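Local coordinates for serpin-ZX (Arabidopsis thaliana, PDB 3LE2), which inhibits the cysteine proteases metacaspase-9 and RD21A, trapping metacaspase-9 covalently once the inhibitor's own reactive center loop is cleaved, and so restrains programmed cell death, at residues A[110-113]-A[114-118]; A[72-75]-A[76-80]; A[16-19]-A[20-24]. All blocks are in the same frame, centred on the assembly; numbering follows the deposited sequence.

Contact 1 of 3, residues A[110-113]-A[114-118]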
loop_
_atom_site.group_PDB
_atom_site.type_symbol
_atom_site.label_atom_id
_atom_site.label_comp_id
_atom_site.label_asym_id
_atom_site.label_seq_id
_atom_site.Cartn_x
_atom_site.Cartn_y
_atom_site.Cartn_z
ATOM N N PRO A 110 -28.264 6.065 10.265
ATOM C CA PRO A 110 -28.634 5.106 9.220
ATOM C C PRO A 110 -28.069 5.519 7.870
ATOM O O PRO A 110 -27.586 4.670 7.118
ATOM C CB PRO A 110 -30.156 5.194 9.199
ATOM C CG PRO A 110 -30.508 5.525 10.608
ATOM C CD PRO A 110 -29.410 6.432 11.113
ATOM N N SER A 111 -28.128 6.817 7.582
ATOM C CA SER A 111 -27.648 7.361 6.318
ATOM C C SER A 111 -26.155 7.105 6.117
ATOM O O SER A 111 -25.729 6.671 5.046
ATOM C CB SER A 111 -27.945 8.861 6.246
ATOM O OG SER A 111 -27.631 9.504 7.469
ATOM N N PHE A 112 -25.369 7.385 7.153
ATOM C CA PHE A 112 -23.942 7.080 7.159
ATOM C C PHE A 112 -23.695 5.595 6.857
ATOM O O PHE A 112 -22.784 5.251 6.099
ATOM C CB PHE A 112 -23.328 7.485 8.506
ATOM C CG PHE A 112 -21.847 7.260 8.597
ATOM C CD1 PHE A 112 -20.960 8.159 8.033
ATOM C CD2 PHE A 112 -21.342 6.149 9.251
ATOM C CE1 PHE A 112 -19.595 7.956 8.112
ATOM C CE2 PHE A 112 -19.980 5.939 9.335
ATOM C CZ PHE A 112 -19.103 6.845 8.763
ATOM N N LYS A 113 -24.526 4.724 7.429
ATOM C CA LYS A 113 -24.404 3.276 7.240
ATOM C C LYS A 113 -24.602 2.850 5.792
ATOM O O LYS A 113 -24.031 1.848 5.345
ATOM C CB LYS A 113 -25.425 2.527 8.103
ATOM C CG LYS A 113 -25.140 2.524 9.591
ATOM C CD LYS A 113 -26.110 1.602 10.328
ATOM C CE LYS A 113 -25.977 1.763 11.839
ATOM N NZ LYS A 113 -27.069 1.081 12.598
ATOM N N GLN A 114 -25.436 3.597 5.073
ATOM C CA GLN A 114 -25.737 3.288 3.683
ATOM C C GLN A 114 -24.602 3.769 2.785
ATOM O O GLN A 114 -24.151 3.057 1.886
ATOM C CB GLN A 114 -27.059 3.941 3.268
ATOM C CG GLN A 114 -27.589 3.455 1.928
ATOM C CD GLN A 114 -27.906 1.966 1.932
ATOM O OE1 GLN A 114 -28.760 1.501 2.693
ATOM N NE2 GLN A 114 -27.220 1.213 1.078
ATOM N N LEU A 115 -24.147 4.989 3.033
ATOM C CA LEU A 115 -23.003 5.534 2.322
ATOM C C LEU A 115 -21.829 4.553 2.398
ATOM O O LEU A 115 -21.209 4.226 1.381
ATOM C CB LEU A 115 -22.627 6.888 2.915
ATOM C CG LEU A 115 -21.323 7.530 2.458
ATOM C CD1 LEU A 115 -21.290 7.651 0.943
ATOM C CD2 LEU A 115 -21.147 8.891 3.133
ATOM N N LEU A 116 -21.542 4.068 3.605
ATOM C CA LEU A 116 -20.472 3.092 3.785
ATOM C C LEU A 116 -20.708 1.864 2.922
ATOM O O LEU A 116 -19.774 1.318 2.340
ATOM C CB LEU A 116 -20.342 2.671 5.246
ATOM C CG LEU A 116 -19.769 3.730 6.177
ATOM C CD1 LEU A 116 -18.986 3.064 7.308
ATOM C CD2 LEU A 116 -18.888 4.653 5.374
ATOM N N GLU A 117 -21.966 1.440 2.844
ATOM C CA GLU A 117 -22.338 0.238 2.103
ATOM C C GLU A 117 -22.232 0.434 0.590
ATOM O O GLU A 117 -21.863 -0.491 -0.138
ATOM C CB GLU A 117 -23.759 -0.195 2.490
ATOM C CG GLU A 117 -24.322 -1.357 1.674
ATOM C CD GLU A 117 -25.557 -1.993 2.314
ATOM O OE1 GLU A 117 -26.114 -1.407 3.270
ATOM O OE2 GLU A 117 -25.971 -3.082 1.861
ATOM N N ASP A 118 -22.531 1.648 0.128
ATOM C CA ASP A 118 -22.670 1.924 -1.306
ATOM C C ASP A 118 -21.395 2.425 -1.992
ATOM O O ASP A 118 -20.937 1.853 -2.990
ATOM C CB ASP A 118 -23.797 2.934 -1.537
ATOM C CG ASP A 118 -25.153 2.405 -1.111
ATOM O OD1 ASP A 118 -25.438 1.204 -1.345
ATOM O OD2 ASP A 118 -25.940 3.199 -0.551
#
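Phe112 and Leu116 meet because their first torsions bring them together along one side of a helix. Phe112 carries CG anti to its own N (chi1 -178°), which points the ring out from the helix. Leu116 has CG beside its N (chi1 -71°), which leans the branch back to meet it. Leu116 CG then lies over one face of the Phe112 ring, 4.2 Å from the centroid and shifted toward the rim, a CH-pi contact. The nearest side-chain atoms are Phe112 CE2 and Leu116 CD1, 3.7 Å apart. Leu116 CD2 adds a touch at Phe112 CZ. The backbone ties the same pair, with Leu116 N bonded to Phe112 O at 3.0 Å. This is an i to i+4 pair on the buried side of an amphipathic helix in the serpin body. On the exposed side, Gln114 NE2 donates to Asp118 OD2 at 2.9 Å, on the syn side of the carboxylate but out of its plane. The Gln114 chain is bent at chi2, and the bond spans one helical turn. Helix 110-119 connects strand 93-103 to the parallel strand 123-127. Its apolar side packs on helix 37-49, where Phe112 and Leu116 both touch Ile46 and Leu115 touches Ala49. Leu116 also reaches Ser124 of strand 123-127.

Contact 2 of 3, residues A[72-75]-A[76-80]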
loop_
_atom_site.group_PDB
_atom_site.type_symbol
_atom_site.label_atom_id
_atom_site.label_comp_id
_atom_site.label_asym_id
_atom_site.label_seq_id
_atom_site.Cartn_x
_atom_site.Cartn_y
_atom_site.Cartn_z
ATOM N N ASN A 72 -15.980 10.551 -2.250
ATOM C CA ASN A 72 -16.897 9.414 -2.362
ATOM C C ASN A 72 -16.828 8.750 -3.737
ATOM O O ASN A 72 -16.728 7.528 -3.842
ATOM C CB ASN A 72 -18.340 9.836 -2.044
ATOM C CG ASN A 72 -18.547 10.181 -0.570
ATOM O OD1 ASN A 72 -17.740 9.818 0.295
ATOM N ND2 ASN A 72 -19.642 10.881 -0.277
ATOM N N SER A 73 -16.859 9.580 -4.780
ATOM C CA SER A 73 -16.849 9.124 -6.162
ATOM C C SER A 73 -15.511 8.548 -6.577
ATOM O O SER A 73 -15.456 7.538 -7.273
ATOM C CB SER A 73 -17.169 10.295 -7.107
ATOM O OG SER A 73 -18.372 10.938 -6.742
ATOM N N PHE A 74 -14.433 9.226 -6.200
ATOM C CA PHE A 74 -13.096 8.757 -6.536
ATOM C C PHE A 74 -12.940 7.350 -5.968
ATOM O O PHE A 74 -12.374 6.461 -6.602
ATOM C CB PHE A 74 -12.039 9.713 -5.976
ATOM C CG PHE A 74 -10.625 9.207 -6.093
ATOM C CD1 PHE A 74 -10.010 9.110 -7.323
ATOM C CD2 PHE A 74 -9.905 8.854 -4.965
ATOM C CE1 PHE A 74 -8.702 8.661 -7.429
ATOM C CE2 PHE A 74 -8.604 8.400 -5.066
ATOM C CZ PHE A 74 -7.999 8.303 -6.299
ATOM N N SER A 75 -13.486 7.141 -4.780
ATOM C CA SER A 75 -13.430 5.829 -4.166
ATOM C C SER A 75 -14.208 4.787 -4.973
ATOM O O SER A 75 -13.643 3.780 -5.404
ATOM C CB SER A 75 -13.953 5.894 -2.737
ATOM O OG SER A 75 -13.548 4.741 -2.026
ATOM N N SER A 76 -15.495 5.037 -5.198
ATOM C CA SER A 76 -16.350 4.033 -5.836
ATOM C C SER A 76 -16.093 3.847 -7.327
ATOM O O SER A 76 -16.262 2.749 -7.863
ATOM C CB SER A 76 -17.827 4.352 -5.600
ATOM O OG SER A 76 -18.134 5.656 -6.052
ATOM N N GLU A 77 -15.695 4.921 -8.000
ATOM C CA GLU A 77 -15.492 4.863 -9.443
ATOM C C GLU A 77 -14.089 4.368 -9.784
ATOM O O GLU A 77 -13.910 3.572 -10.705
ATOM C CB GLU A 77 -15.731 6.230 -10.093
ATOM C CG GLU A 77 -17.063 6.887 -9.745
ATOM C CD GLU A 77 -18.227 5.918 -9.829
ATOM O OE1 GLU A 77 -18.487 5.393 -10.933
ATOM O OE2 GLU A 77 -18.879 5.673 -8.789
ATOM N N ILE A 78 -13.095 4.846 -9.041
ATOM C CA ILE A 78 -11.702 4.546 -9.362
ATOM C C ILE A 78 -11.046 3.545 -8.404
ATOM O O ILE A 78 -10.631 2.468 -8.822
ATOM C CB ILE A 78 -10.848 5.838 -9.468
ATOM C CG1 ILE A 78 -11.506 6.834 -10.433
ATOM C CG2 ILE A 78 -9.436 5.505 -9.931
ATOM C CD1 ILE A 78 -11.640 6.321 -11.879
ATOM N N VAL A 79 -10.962 3.885 -7.120
ATOM C CA VAL A 79 -10.219 3.040 -6.179
ATOM C C VAL A 79 -10.763 1.605 -6.072
ATOM O O VAL A 79 -9.998 0.645 -6.103
ATOM C CB VAL A 79 -10.097 3.690 -4.780
ATOM C CG1 VAL A 79 -9.281 2.803 -3.862
ATOM C CG2 VAL A 79 -9.448 5.053 -4.895
ATOM N N SER A 80 -12.076 1.457 -5.946
ATOM C CA SER A 80 -12.660 0.121 -5.864
ATOM C C SER A 80 -12.397 -0.698 -7.127
ATOM O O SER A 80 -12.182 -1.903 -7.056
ATOM C CB SER A 80 -14.158 0.181 -5.567
ATOM O OG SER A 80 -14.386 0.624 -4.240
HETATM O O HOH W 1 -13.638 1.917 -2.246
#
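The backbone of 72-80 starts as a regular alpha helix and widens into a pi-type turn, where Phe74 O accepts from both Ile78 N and Val79 N at 3.0 Å and Ser80 N bonds to Ser75 O, again five residues back. The Phe74 ring packs against Ile78 and Val79, both in the widened turn. Val79 CG2 sits over one face of the ring, 3.5 Å from Phe74 CE2, in a CH-pi contact. The Phe74 and Ile78 side chains cross at about a right angle, with Ile78 CB 4.0 Å from Phe74 CD1. Phe74 points its CG anti to the backbone N (chi1 171°), which swings the ring out and somewhat forward, to Ile78 and Val79. The ring also meets that of Phe65 and touches Val5, Ile9 and Gln12 of helix 5-25. On another side, a water bonds to Ser75 OG at 2.8 Å. Ser75 and Val79 also touch Val42 of helix 37-49, and Asn72 OD1 bonds to Tyr120 OH. The chemistry is thus divided: Ile78 and Val79 both pack on the Phe74 ring, while the water gives the hydroxyl of buried Ser75 a polar partner; its link on to Ser80 is doubtful.

Contact 3 of 3, residues A[16-19]-A[20-24]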
loop_
_atom_site.group_PDB
_atom_site.type_symbol
_atom_site.label_atom_id
_atom_site.label_comp_id
_atom_site.label_asym_id
_atom_site.label_seq_id
_atom_site.Cartn_x
_atom_site.Cartn_y
_atom_site.Cartn_z
ATOM N N SER A 16 1.684 10.213 0.239
ATOM C CA SER A 16 1.800 8.804 0.620
ATOM C C SER A 16 3.258 8.390 0.886
ATOM O O SER A 16 3.532 7.613 1.797
ATOM C CB SER A 16 1.154 7.899 -0.442
ATOM O OG SER A 16 -0.266 7.938 -0.373
ATOM N N MET A 17 4.193 8.902 0.094
ATOM C CA MET A 17 5.607 8.598 0.330
ATOM C C MET A 17 6.079 9.193 1.649
ATOM O O MET A 17 6.888 8.597 2.358
ATOM C CB MET A 17 6.485 9.106 -0.812
ATOM C CG MET A 17 6.221 8.434 -2.152
ATOM S SD MET A 17 6.350 6.639 -2.108
ATOM C CE MET A 17 8.058 6.399 -1.708
ATOM N N ASN A 18 5.577 10.375 1.983
ATOM C CA ASN A 18 5.925 10.968 3.265
ATOM C C ASN A 18 5.296 10.165 4.417
ATOM O O ASN A 18 5.918 9.939 5.450
ATOM C CB ASN A 18 5.506 12.445 3.308
ATOM C CG ASN A 18 6.134 13.195 4.467
ATOM O OD1 ASN A 18 7.177 12.798 4.998
ATOM N ND2 ASN A 18 5.500 14.276 4.874
ATOM N N LEU A 19 4.058 9.728 4.228
ATOM C CA LEU A 19 3.438 8.807 5.173
ATOM C C LEU A 19 4.338 7.580 5.349
ATOM O O LEU A 19 4.654 7.196 6.475
ATOM C CB LEU A 19 2.026 8.415 4.714
ATOM C CG LEU A 19 1.323 7.300 5.508
ATOM C CD1 LEU A 19 1.212 7.663 6.961
ATOM C CD2 LEU A 19 -0.055 6.993 4.927
ATOM N N ALA A 20 4.787 6.989 4.244
ATOM C CA ALA A 20 5.699 5.842 4.332
ATOM C C ALA A 20 6.963 6.175 5.126
ATOM O O ALA A 20 7.470 5.349 5.878
ATOM C CB ALA A 20 6.057 5.325 2.947
ATOM N N LYS A 21 7.476 7.388 4.947
ATOM C CA LYS A 21 8.650 7.844 5.691
ATOM C C LYS A 21 8.346 7.840 7.179
ATOM O O LYS A 21 9.122 7.317 7.980
ATOM C CB LYS A 21 9.066 9.251 5.241
ATOM C CG LYS A 21 10.276 9.852 5.975
ATOM C CD LYS A 21 11.596 9.202 5.565
ATOM C CE LYS A 21 12.792 9.922 6.189
ATOM N NZ LYS A 21 14.117 9.337 5.810
ATOM N N HIS A 22 7.211 8.423 7.550
ATOM C CA HIS A 22 6.823 8.475 8.962
ATOM C C HIS A 22 6.559 7.093 9.563
ATOM O O HIS A 22 6.882 6.865 10.713
ATOM C CB HIS A 22 5.615 9.386 9.175
ATOM C CG HIS A 22 5.923 10.842 9.002
ATOM N ND1 HIS A 22 5.585 11.792 9.943
ATOM C CD2 HIS A 22 6.542 11.510 7.999
ATOM C CE1 HIS A 22 5.978 12.984 9.523
ATOM N NE2 HIS A 22 6.564 12.840 8.346
ATOM N N VAL A 23 5.959 6.184 8.800
ATOM C CA VAL A 23 5.772 4.821 9.293
ATOM C C VAL A 23 7.126 4.170 9.559
ATOM O O VAL A 23 7.359 3.606 10.626
ATOM C CB VAL A 23 4.986 3.943 8.318
ATOM C CG1 VAL A 23 5.009 2.480 8.786
ATOM C CG2 VAL A 23 3.557 4.460 8.152
ATOM N N ILE A 24 8.030 4.272 8.595
ATOM C CA ILE A 24 9.365 3.723 8.763
ATOM C C ILE A 24 10.072 4.279 9.997
ATOM O O ILE A 24 10.871 3.588 10.628
ATOM C CB ILE A 24 10.215 3.939 7.492
ATOM C CG1 ILE A 24 9.603 3.132 6.341
ATOM C CG2 ILE A 24 11.669 3.514 7.722
ATOM C CD1 ILE A 24 10.107 3.512 4.964
#
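Asn18 and His22 stand one turn apart with their flat groups almost perpendicular, the amide and ring planes 84° apart. The amide oxygen makes the approach. Asn18 OD1 is 3.3 Å from His22 CD2, the carbon of the ring side that turns back toward Asn18. The torsions set up this meeting. Asn18 has CG anti to its backbone N (chi1 -166°), which points the amide outward, and the second torsion turns OD1 toward His22. His22 has CG beside its N (chi1 -71°), which leans the ring back. His22 CD2 also comes within 3.1 Å of the backbone oxygen of Asn18. That oxygen takes the regular helical bond from His22 N at 2.9 Å. Both side chains touch Leu297.

These residues belong to helix 5-25, the N-terminal helix of the serpin fold. Here it packs against strands 33-35 and 382-388 and against helix 249-258. Leu19 and Val23 form the second side-chain pair. They slant across each other, with Leu19 CD1 4.1 Å from Val23 CG2. The contact is light, and Val23 CG2 lies closer to the backbone oxygen Leu19 O, at 3.4 Å. In the backbone, Val23 N bonds to Leu19 O. Leu19 packs on Phe35, and Val23 on Val33 of the same strand.

The buried Ala20 methyl touches both Phe35 and Ile385. Met17 fills the side toward helix 249-258 and touches Leu253 and Ile256. Lys21 leads its chain away from 16-19. In the conformer described, Lys21 NZ forms a salt bridge with Asp254 OD1, which probably helps tie helix 5-25 to helix 249-258 beside the apolar packing.

The three contacts follow one another in the chain: contact 3 first, then contact 2, then contact 1. Each lies within a single helix. Contacts 1 and 2 are neighbours, with centres about 15 Å apart. They touch where Leu115 CD1 packs against Asn72 ND2 at 3.8 Å. Both also border helix 37-49, at different residues. Contact 3 stands apart, its centre about 23 Å from that of contact 2 and about 30 Å from that of contact 1. Its nearest atoms are about 10 Å from contact 2. Phe74 still reaches the earlier part of the helix that carries contact 3. All three lie away from the reactive bond Arg353-Gly354 and belong to the body of the serpin.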